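Local coordinates for protein aromatic amino acid beta-eliminating lyase/threonine aldolase (Exiguobacterium sibiricum, PDB 3LWS) that belongs to the beta-eliminating lyase family, within the wider clan of PLP-dependent aminotransferase-like enzymes, at residues 186-190 with 191-195. Residues are numbered along the deposited sequence; the frame is centred on the assembly and turned at random.
Sequences YEKTA and AEIAG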
loop_
_atom_site.group_PDB
_atom_site.type_symbol
_atom_site.label_atom_id
_atom_site.label_comp_id
_atom_site.label_asym_id
_atom_site.label_seq_id
_atom_site.Cartn_x
_atom_site.Cartn_y
_atom_site.Cartn_z
ATOM N N TYR A 186 23.648 16.729 -13.438
ATOM C CA TYR A 186 24.679 15.738 -13.779
ATOM C C TYR A 186 24.945 15.689 -15.280
ATOM O O TYR A 186 26.037 15.299 -15.697
ATOM C CB TYR A 186 24.301 14.349 -13.302
ATOM C CG TYR A 186 24.553 14.123 -11.840
ATOM C CD1 TYR A 186 25.769 14.431 -11.289
ATOM C CD2 TYR A 186 23.584 13.560 -11.015
ATOM C CE1 TYR A 186 26.030 14.227 -9.960
ATOM C CE2 TYR A 186 23.856 13.325 -9.644
ATOM C CZ TYR A 186 25.077 13.683 -9.131
ATOM O OH TYR A 186 25.425 13.520 -7.811
ATOM N N GLU A 187 23.956 16.091 -16.070
ATOM C CA GLU A 187 23.991 15.950 -17.530
ATOM C C GLU A 187 24.107 14.463 -17.916
ATOM O O GLU A 187 24.915 14.073 -18.749
ATOM C CB GLU A 187 25.058 16.857 -18.161
ATOM C CG GLU A 187 24.824 18.315 -17.842
ATOM C CD GLU A 187 25.768 19.298 -18.532
ATOM O OE1 GLU A 187 26.487 18.940 -19.457
ATOM O OE2 GLU A 187 25.782 20.470 -18.127
ATOM N N LYS A 188 23.255 13.652 -17.290
ATOM C CA LYS A 188 23.277 12.212 -17.440
ATOM C C LYS A 188 21.856 11.664 -17.504
ATOM O O LYS A 188 20.930 12.289 -17.019
ATOM C CB LYS A 188 24.024 11.559 -16.279
ATOM C CG LYS A 188 25.504 11.849 -16.236
ATOM C CD LYS A 188 26.305 11.031 -17.220
ATOM C CE LYS A 188 27.782 11.340 -17.066
ATOM N NZ LYS A 188 28.541 10.447 -17.959
ATOM N N THR A 189 21.699 10.488 -18.113
ATOM C CA THR A 189 20.421 9.794 -18.150
ATOM C C THR A 189 20.209 9.037 -16.848
ATOM O O THR A 189 21.146 8.768 -16.118
ATOM C CB THR A 189 20.390 8.714 -19.219
ATOM O OG1 THR A 189 21.308 7.679 -18.840
ATOM C CG2 THR A 189 20.738 9.275 -20.625
ATOM N N ALA A 190 18.986 8.622 -16.595
ATOM C CA ALA A 190 18.694 7.817 -15.394
ATOM C C ALA A 190 19.530 6.506 -15.351
ATOM O O ALA A 190 20.013 6.113 -14.278
ATOM C CB ALA A 190 17.191 7.525 -15.288
ATOM N N ALA A 191 19.737 5.865 -16.515
ATOM C CA ALA A 191 20.500 4.630 -16.568
ATOM C C ALA A 191 21.976 4.880 -16.266
ATOM O O ALA A 191 22.594 4.072 -15.570
ATOM C CB ALA A 191 20.312 3.912 -17.898
ATOM N N GLU A 192 22.551 5.993 -16.748
ATOM C CA GLU A 192 23.974 6.255 -16.465
ATOM C C GLU A 192 24.253 6.474 -14.950
ATOM O O GLU A 192 25.331 6.122 -14.435
ATOM C CB GLU A 192 24.490 7.458 -17.273
ATOM C CG GLU A 192 24.604 7.183 -18.781
ATOM C CD GLU A 192 24.872 8.436 -19.630
ATOM O OE1 GLU A 192 24.485 9.565 -19.226
ATOM O OE2 GLU A 192 25.461 8.275 -20.723
ATOM N N ILE A 193 23.304 7.086 -14.252
ATOM C CA ILE A 193 23.462 7.285 -12.822
ATOM C C ILE A 193 23.221 5.938 -12.162
ATOM O O ILE A 193 24.108 5.436 -11.459
ATOM C CB ILE A 193 22.546 8.394 -12.270
ATOM C CG1 ILE A 193 22.859 9.757 -12.939
ATOM C CG2 ILE A 193 22.717 8.516 -10.728
ATOM C CD1 ILE A 193 24.248 10.373 -12.562
ATOM N N ALA A 194 22.055 5.341 -12.430
ATOM C CA ALA A 194 21.660 4.036 -11.873
ATOM C C ALA A 194 22.652 2.899 -12.113
ATOM O O ALA A 194 22.733 1.980 -11.287
ATOM C CB ALA A 194 20.329 3.630 -12.373
ATOM N N GLY A 195 23.385 2.962 -13.227
ATOM C CA GLY A 195 24.390 1.954 -13.592
ATOM C C GLY A 195 25.554 1.783 -12.627
ATOM O O GLY A 195 26.199 0.743 -12.627
HETATM O O HOH W 1 27.608 9.637 -20.718
#
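T189 and E192 exchange two hydrogen bonds between side chain and backbone at the start of helix 190-194. T189 OG1, placed between its own backbone N and carbonyl carbon (chi1 67°), accepts from E192 N at 3.0 Å. In return, E192 reaches back with its chain extended beyond CG, and its OE1 receives T189 N at 3.1 Å, the donor lying above the carboxylate plane rather than within it. Both bonds are fairly straight. Main-chain bonds take over from there: A194 N donates to A190 O at 2.9 Å, while the link from I193 N to T189 O is weak.

Around this cap, K188 bends at chi2 (-78°) and crosses the E192 side chain, bringing its CD within 3.1 Å of E192 OE1. The ammonium group stops short of a salt bridge, with K188 NZ 4.3 Å from E192 OE1, but a water bridges K188 NZ and E192 OE2. F155 gives K188 a cation-pi partner.

On the buried side, I193 CD1 meets the Y186 ring obliquely, 3.6 Å from Y186 CD2, and also lies against K188 CB. L143 and F155 touch both Y186 and I193, and Y186 OH bonds to P153 O. The short link from helix 179-186, where E187 leaves helical geometry with positive phi, thus leads into a classic capping box, with T189 as N-cap of helix 190-194.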